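PDB 3ILK: uncharacterized tRNA/rRNA methyltransferase HI_0380 from Haemophilus influenzae, which probably binds RNA and transfers a methyl group to it from S-adenosyl-L-methionine. Local coordinates for residues G22-A27 / M147-V152; L132-N137 / S141-A146. All coordinates share one frame; numbering follows the deposited sequence.

Contact 1: residues G22-A27 / M147-V152; sequences GSAARA and MAVQLV. With SO4 (sulfate ion), chain I.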
ATOM      1  N   GLY A  22     -23.546  -5.684  11.837  1.00 19.99           N
ATOM      2  CA  GLY A  22     -22.750  -4.610  12.409  1.00 20.15           C
ATOM      3  C   GLY A  22     -21.309  -4.486  11.864  1.00 19.70           C
ATOM      4  O   GLY A  22     -20.848  -3.378  11.604  1.00 17.43           O
ATOM      5  N   SER A  23     -20.608  -5.622  11.763  1.00 19.68           N
ATOM      6  CA  SER A  23     -19.180  -5.650  11.433  1.00 19.68           C
ATOM      7  C   SER A  23     -19.072  -5.211   9.952  1.00 19.88           C
ATOM      8  O   SER A  23     -18.141  -4.472   9.612  1.00 19.11           O
ATOM      9  CB  SER A  23     -18.580  -7.033  11.651  1.00 18.22           C
ATOM     10  OG  SER A  23     -18.726  -7.395  13.012  1.00 25.47           O
ATOM     11  N   ALA A  24     -20.023  -5.622   9.120  1.00 19.72           N
ATOM     12  CA  ALA A  24     -20.036  -5.153   7.679  1.00 21.90           C
ATOM     13  C   ALA A  24     -20.313  -3.640   7.479  1.00 23.08           C
ATOM     14  O   ALA A  24     -19.746  -2.998   6.548  1.00 24.34           O
ATOM     15  CB  ALA A  24     -21.036  -5.965   6.857  1.00 21.67           C
ATOM     16  N   ALA A  25     -21.256  -3.109   8.273  1.00 23.08           N
ATOM     17  CA  ALA A  25     -21.586  -1.664   8.309  1.00 22.98           C
ATOM     18  C   ALA A  25     -20.363  -0.848   8.727  1.00 22.07           C
ATOM     19  O   ALA A  25     -20.032   0.153   8.110  1.00 21.81           O
ATOM     20  CB  ALA A  25     -22.711  -1.400   9.311  1.00 20.27           C
ATOM     21  N   ARG A  26     -19.704  -1.281   9.794  1.00 21.10           N
ATOM     22  CA  ARG A  26     -18.390  -0.701  10.165  1.00 21.75           C
ATOM     23  C   ARG A  26     -17.365  -0.702   8.997  1.00 22.06           C
ATOM     24  O   ARG A  26     -16.826   0.374   8.634  1.00 21.04           O
ATOM     25  CB  ARG A  26     -17.870  -1.390  11.455  1.00 22.18           C
ATOM     26  CG  ARG A  26     -16.569  -0.803  12.029  1.00 23.72           C
ATOM     27  CD  ARG A  26     -16.064  -1.670  13.154  1.00 25.84           C
ATOM     28  NE  ARG A  26     -14.968  -1.042  13.914  1.00 30.11           N
ATOM     29  CZ  ARG A  26     -14.381  -1.583  14.972  1.00 25.25           C
ATOM     30  NH1 ARG A  26     -14.777  -2.753  15.432  1.00 26.39           N
ATOM     31  NH2 ARG A  26     -13.404  -0.948  15.577  1.00 28.43           N
ATOM     32  N   ALA A  27     -17.112  -1.871   8.382  1.00 21.11           N
ATOM     33  CA  ALA A  27     -16.182  -1.958   7.217  1.00 20.77           C
ATOM     34  C   ALA A  27     -16.538  -0.960   6.096  1.00 20.16           C
ATOM     35  O   ALA A  27     -15.684  -0.188   5.640  1.00 18.97           O
ATOM     36  CB  ALA A  27     -16.094  -3.410   6.638  1.00 20.35           C
HETATM   37  N   MSE A 147     -14.940  -9.509   6.410  1.00 26.21           N
HETATM   38  CA  MSE A 147     -13.620  -9.492   5.767  1.00 27.21           C
HETATM   39  C   MSE A 147     -13.839  -9.198   4.284  1.00 25.59           C
HETATM   40  O   MSE A 147     -13.157  -8.338   3.714  1.00 25.32           O
HETATM   41  CB  MSE A 147     -12.895 -10.854   5.941  1.00 27.63           C
HETATM   42  CG  MSE A 147     -12.431 -11.191   7.347  1.00 32.84           C
HETATM   43 SE   MSE A 147     -11.878 -13.113   7.656  0.55 39.58          SE
HETATM   44  CE  MSE A 147     -11.018 -12.801   9.452  1.00 35.67           C
ATOM     45  N   ALA A 148     -14.823  -9.873   3.670  1.00 23.73           N
ATOM     46  CA  ALA A 148     -15.064  -9.671   2.259  1.00 24.98           C
ATOM     47  C   ALA A 148     -15.526  -8.241   1.934  1.00 23.87           C
ATOM     48  O   ALA A 148     -15.085  -7.642   0.942  1.00 23.08           O
ATOM     49  CB  ALA A 148     -16.019 -10.739   1.686  1.00 24.39           C
ATOM     50  N   VAL A 149     -16.418  -7.705   2.759  1.00 23.33           N
ATOM     51  CA  VAL A 149     -16.926  -6.357   2.550  1.00 23.63           C
ATOM     52  C   VAL A 149     -15.811  -5.330   2.766  1.00 22.63           C
ATOM     53  O   VAL A 149     -15.669  -4.425   1.969  1.00 23.20           O
ATOM     54  CB  VAL A 149     -18.186  -6.068   3.443  1.00 24.28           C
ATOM     55  CG1 VAL A 149     -18.656  -4.562   3.330  1.00 21.92           C
ATOM     56  CG2 VAL A 149     -19.351  -7.066   3.047  1.00 22.61           C
ATOM     57  N   GLN A 150     -15.036  -5.493   3.841  1.00 23.85           N
ATOM     58  CA  GLN A 150     -13.862  -4.623   4.113  1.00 22.12           C
ATOM     59  C   GLN A 150     -12.993  -4.553   2.859  1.00 21.95           C
ATOM     60  O   GLN A 150     -12.703  -3.454   2.376  1.00 20.54           O
ATOM     61  CB  GLN A 150     -13.066  -5.159   5.302  1.00 21.51           C
ATOM     62  CG  GLN A 150     -11.969  -4.220   5.895  1.00 20.34           C
ATOM     63  CD  GLN A 150     -12.452  -2.831   6.316  1.00 21.20           C
ATOM     64  OE1 GLN A 150     -12.432  -1.918   5.496  1.00 22.65           O
ATOM     65  NE2 GLN A 150     -12.809  -2.636   7.617  1.00 17.65           N
ATOM     66  N   LEU A 151     -12.636  -5.711   2.289  1.00 21.13           N
ATOM     67  CA  LEU A 151     -11.677  -5.715   1.171  1.00 23.11           C
ATOM     68  C   LEU A 151     -12.270  -5.125  -0.067  1.00 21.37           C
ATOM     69  O   LEU A 151     -11.596  -4.380  -0.802  1.00 23.85           O
ATOM     70  CB  LEU A 151     -11.200  -7.131   0.821  1.00 24.21           C
ATOM     71  CG  LEU A 151     -10.229  -7.892   1.703  1.00 26.82           C
ATOM     72  CD1 LEU A 151      -9.570  -8.953   0.860  1.00 30.62           C
ATOM     73  CD2 LEU A 151      -9.169  -6.954   2.256  1.00 28.80           C
ATOM     74  N   VAL A 152     -13.534  -5.424  -0.326  1.00 20.56           N
ATOM     75  CA  VAL A 152     -14.141  -4.895  -1.621  1.00 20.24           C
ATOM     76  C   VAL A 152     -14.304  -3.365  -1.489  1.00 20.44           C
ATOM     77  O   VAL A 152     -14.048  -2.600  -2.448  1.00 21.97           O
ATOM     78  CB  VAL A 152     -15.514  -5.543  -1.871  1.00 19.92           C
ATOM     79  CG1 VAL A 152     -16.297  -4.817  -3.009  1.00 17.35           C
ATOM     80  CG2 VAL A 152     -15.350  -7.033  -2.161  1.00 21.63           C
TER
HETATM   81  S   SO4 I 246     -12.920  -3.761  18.428  0.70 55.30           S
HETATM   82  O1  SO4 I 246     -13.322  -2.413  18.787  0.70 56.20           O
HETATM   83  O2  SO4 I 246     -13.926  -4.715  18.908  0.70 57.66           O
HETATM   84  O3  SO4 I 246     -12.837  -3.884  16.980  0.70 57.30           O
HETATM   85  O4  SO4 I 246     -11.637  -4.103  19.004  0.70 57.54           O
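Gln150 lies against Ala27 where helices 18-31 and 145-169 run almost parallel: the axes of 22-27 and 147-152 approach to 8.5 Å at an angle of 10°. The short alanine side chains are consistent with this close spacing, and the CA atoms of Ala27 and Gln150 are 4.7 Å apart. Followed outward, Gln150 first places CB 3.7 Å from CB of Ala27. CG stands anti to the backbone N (chi1 -168°), and a bend at chi2 (55°) folds the amide back over the alanine. CD thus comes to 3.7 Å from Ala27 CB, and NE2 lies 3.5 Å from Ala27 CA in a van der Waals contact; no hydrogen bond crosses between the segments. OE1 makes a weak hydrogen bond to Thr30, whose hydroxyl also bonds Ala27 O.

The preceding residue, Val149, sets CG1 3.7 Å from O of Ala24, about a turn before Ala27, and turns CG2 to the methyl of Ala24. Toward the second subunit, the extended Arg26 directs NH1 to sulfate O3 at 2.7 Å, with a weak second bond from NH2; Asn20 and Asn144 of that subunit also bind this ion. The two helices pack together beside the parallel sheet, Val149 resting on Phe113 of strand 109-113, in a SpoU-family domain of the SPOUT superfamily, whose hallmarks are a C-terminal trefoil knot and dimerisation; the dimer partner packs here.

Contact 2: residues L132-N137 / S141-A146; sequences LNIPAN and SSLNLA. With EDO (1,2-ethanediol), chain D; EDO (1,2-ethanediol), chain C.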
ATOM      1  N   LEU A 132     -17.483 -11.881  -8.670  1.00 22.83           N
ATOM      2  CA  LEU A 132     -16.334 -11.289  -8.006  1.00 22.58           C
ATOM      3  C   LEU A 132     -15.648 -12.300  -7.118  1.00 22.91           C
ATOM      4  O   LEU A 132     -16.247 -12.814  -6.177  1.00 21.94           O
ATOM      5  CB  LEU A 132     -16.761 -10.037  -7.233  1.00 22.07           C
ATOM      6  CG  LEU A 132     -15.662  -9.331  -6.398  1.00 25.91           C
ATOM      7  CD1 LEU A 132     -14.560  -8.903  -7.325  1.00 26.94           C
ATOM      8  CD2 LEU A 132     -16.238  -8.102  -5.637  1.00 25.59           C
ATOM      9  N   ASN A 133     -14.397 -12.620  -7.441  1.00 23.52           N
ATOM     10  CA  ASN A 133     -13.694 -13.584  -6.619  1.00 23.33           C
ATOM     11  C   ASN A 133     -12.495 -12.898  -6.015  1.00 23.19           C
ATOM     12  O   ASN A 133     -11.743 -12.197  -6.724  1.00 23.15           O
ATOM     13  CB  ASN A 133     -13.251 -14.812  -7.440  1.00 23.51           C
ATOM     14  CG  ASN A 133     -12.423 -15.775  -6.614  1.00 26.37           C
ATOM     15  OD1 ASN A 133     -11.202 -15.829  -6.744  1.00 28.65           O
ATOM     16  ND2 ASN A 133     -13.076 -16.494  -5.725  1.00 22.82           N
ATOM     17  N   ILE A 134     -12.267 -13.144  -4.732  1.00 23.47           N
ATOM     18  CA  ILE A 134     -11.162 -12.503  -4.050  1.00 23.88           C
ATOM     19  C   ILE A 134      -9.982 -13.465  -4.033  1.00 24.64           C
ATOM     20  O   ILE A 134     -10.071 -14.538  -3.399  1.00 24.54           O
ATOM     21  CB  ILE A 134     -11.535 -12.114  -2.606  1.00 23.77           C
ATOM     22  CG1 ILE A 134     -12.761 -11.180  -2.577  1.00 23.30           C
ATOM     23  CG2 ILE A 134     -10.330 -11.447  -1.925  1.00 25.29           C
ATOM     24  CD1 ILE A 134     -13.244 -10.745  -1.139  1.00 23.64           C
ATOM     25  N   PRO A 135      -8.873 -13.090  -4.695  1.00 24.14           N
ATOM     26  CA  PRO A 135      -7.721 -13.979  -4.704  1.00 24.45           C
ATOM     27  C   PRO A 135      -7.346 -14.308  -3.248  1.00 24.47           C
ATOM     28  O   PRO A 135      -7.306 -13.410  -2.387  1.00 23.22           O
ATOM     29  CB  PRO A 135      -6.626 -13.116  -5.307  1.00 24.18           C
ATOM     30  CG  PRO A 135      -7.366 -12.110  -6.116  1.00 25.93           C
ATOM     31  CD  PRO A 135      -8.548 -11.778  -5.287  1.00 23.77           C
ATOM     32  N   ALA A 136      -7.060 -15.565  -2.982  1.00 23.39           N
ATOM     33  CA  ALA A 136      -6.884 -15.997  -1.619  1.00 23.97           C
ATOM     34  C   ALA A 136      -6.042 -17.249  -1.593  1.00 23.53           C
ATOM     35  O   ALA A 136      -5.747 -17.815  -2.631  1.00 23.67           O
ATOM     36  CB  ALA A 136      -8.269 -16.184  -0.913  1.00 23.60           C
ATOM     37  N   ASN A 137      -5.603 -17.633  -0.409  1.00 24.33           N
ATOM     38  CA  ASN A 137      -4.912 -18.907  -0.193  1.00 25.15           C
ATOM     39  C   ASN A 137      -5.785 -20.026  -0.803  1.00 25.99           C
ATOM     40  O   ASN A 137      -6.934 -20.193  -0.397  1.00 24.84           O
ATOM     41  CB  ASN A 137      -4.743 -19.119   1.321  1.00 24.22           C
ATOM     42  CG  ASN A 137      -3.979 -20.391   1.683  1.00 24.32           C
ATOM     43  OD1 ASN A 137      -3.611 -21.205   0.813  1.00 20.02           O
ATOM     44  ND2 ASN A 137      -3.723 -20.565   2.995  1.00 18.97           N
ATOM     45  N   SER A 141      -9.533 -20.487   1.510  1.00 34.51           N
ATOM     46  CA  SER A 141      -9.985 -19.329   0.735  1.00 34.77           C
ATOM     47  C   SER A 141     -11.265 -18.638   1.195  1.00 35.52           C
ATOM     48  O   SER A 141     -11.702 -17.710   0.550  1.00 35.62           O
ATOM     49  CB  SER A 141     -10.109 -19.693  -0.756  1.00 35.54           C
ATOM     50  OG  SER A 141     -10.988 -20.794  -0.934  1.00 34.00           O
ATOM     51  N   SER A 142     -11.853 -19.043   2.320  1.00 36.25           N
ATOM     52  CA  SER A 142     -13.128 -18.436   2.717  1.00 36.39           C
ATOM     53  C   SER A 142     -12.979 -17.230   3.665  1.00 35.23           C
ATOM     54  O   SER A 142     -12.622 -17.359   4.833  1.00 35.07           O
ATOM     55  CB  SER A 142     -14.106 -19.480   3.277  1.00 36.72           C
ATOM     56  OG  SER A 142     -15.411 -18.916   3.362  1.00 39.82           O
ATOM     57  N   LEU A 143     -13.255 -16.053   3.122  1.00 34.90           N
ATOM     58  CA  LEU A 143     -13.307 -14.839   3.904  1.00 33.68           C
ATOM     59  C   LEU A 143     -14.627 -14.906   4.657  1.00 33.51           C
ATOM     60  O   LEU A 143     -15.650 -15.346   4.102  1.00 33.61           O
ATOM     61  CB  LEU A 143     -13.323 -13.639   2.974  1.00 34.67           C
ATOM     62  CG  LEU A 143     -12.121 -13.228   2.078  1.00 35.09           C
ATOM     63  CD1 LEU A 143     -11.239 -12.294   2.880  1.00 36.05           C
ATOM     64  CD2 LEU A 143     -11.287 -14.382   1.454  1.00 29.88           C
ATOM     65  N   ASN A 144     -14.655 -14.505   5.914  1.00 32.05           N
ATOM     66  CA  ASN A 144     -15.994 -14.295   6.438  1.00 31.92           C
ATOM     67  C   ASN A 144     -16.576 -12.981   5.845  1.00 31.20           C
ATOM     68  O   ASN A 144     -15.865 -12.179   5.190  1.00 30.16           O
ATOM     69  CB  ASN A 144     -16.030 -14.331   7.949  1.00 31.19           C
ATOM     70  CG  ASN A 144     -15.663 -13.033   8.543  1.00 33.12           C
ATOM     71  OD1 ASN A 144     -15.432 -12.040   7.827  1.00 30.05           O
ATOM     72  ND2 ASN A 144     -15.638 -12.992   9.861  1.00 26.85           N
ATOM     73  N   LEU A 145     -17.856 -12.765   6.100  1.00 29.54           N
ATOM     74  CA  LEU A 145     -18.614 -11.708   5.460  1.00 28.95           C
ATOM     75  C   LEU A 145     -17.968 -10.300   5.566  1.00 27.40           C
ATOM     76  O   LEU A 145     -17.717  -9.618   4.564  1.00 27.08           O
ATOM     77  CB  LEU A 145     -20.060 -11.739   6.021  1.00 28.27           C
ATOM     78  CG  LEU A 145     -21.087 -10.881   5.285  1.00 31.51           C
ATOM     79  CD1 LEU A 145     -21.036 -11.170   3.799  1.00 31.86           C
ATOM     80  CD2 LEU A 145     -22.509 -11.168   5.810  1.00 31.84           C
ATOM     81  N   ALA A 146     -17.723  -9.887   6.793  1.00 26.92           N
ATOM     82  CA  ALA A 146     -17.106  -8.609   7.127  1.00 27.57           C
ATOM     83  C   ALA A 146     -15.739  -8.443   6.451  1.00 26.91           C
ATOM     84  O   ALA A 146     -15.434  -7.353   6.013  1.00 27.84           O
ATOM     85  CB  ALA A 146     -16.924  -8.505   8.640  1.00 28.03           C
TER
HETATM   86  C1  EDO D 243     -15.463 -14.365  -3.117  1.00 62.28           C
HETATM   87  O1  EDO D 243     -14.078 -14.702  -3.211  1.00 58.92           O
HETATM   88  C2  EDO D 243     -16.064 -15.078  -1.910  1.00 65.41           C
HETATM   89  O2  EDO D 243     -16.208 -14.121  -0.840  1.00 68.95           O
HETATM   90  C1  EDO C 242     -19.665 -13.276   0.939  1.00 55.20           C
HETATM   91  O1  EDO C 242     -18.476 -13.083   0.149  1.00 60.30           O
HETATM   92  C2  EDO C 242     -19.401 -14.247   2.111  1.00 57.47           C
HETATM   93  O2  EDO C 242     -17.993 -14.491   2.262  1.00 58.15           O
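The backbone of 132-137 leaves its strand in extended conformation and turns back through the intervening residues, bringing the CA atoms of Ala136 and Ser141 to 5.1 Å, with no hydrogen bond between the two segments. Ala136 CB points toward the other segment, 3.9 Å from Ser141 CA and 4.2 Å from Leu143 CD2. Beside it, Ile134 reaches Leu143 through CD1, which lies 4.2 Å from Leu143 CG; CG1 is anti to the carbonyl carbon (chi1 -58°) and the chain continues extended to CD1. Ser141 CB rests 3.2 Å from Asn137 O, a close approach at the exposed end of the contact.

A 1,2-ethanediol, probably from the crystallisation liquor, sits beside Ile134, whose backbone N donates to its O1 at 2.8 Å and 171°, nearly straight. A second diol bonds Leu143 O weakly. Ile134 and Ser141 to Leu143 probably line the S-adenosyl-L-methionine site, as in relatives; in SPOUT enzymes this loop belongs to the knotted region that holds the cofactor. Asn137 ND2 bonds Lys29 O of the second subunit. The loop joins strand 130-132 to helix 145-169, capped by Asn144 OD1 on Met147 N; Ile134 packs on Ala148 and Leu151 of that helix and on Pro95 of helix 95-104.

Contacts 1 and 2 share helix 145-169 and have centres 12 Å apart. Segment 132-137 packs against the helix: Val152 CG2 meets Leu132 CD2 at 3.7 Å, and Leu151 CD1 meets Ile134 CG2 at 3.8 Å. Farther toward the start of the helix, Ser23 CB touches Ala146 CB at 3.7 Å, so helix 18-31 also reaches the second segment of contact 2. The probable cofactor site adjoins both: the side chain of Thr81 is about 6 Å from that of Ile134 and about 7 Å from that of Val149. Across the dimer, Arg26 of one subunit bonds Ser142 O of the other, linking contact 1 to its partner's contact 2.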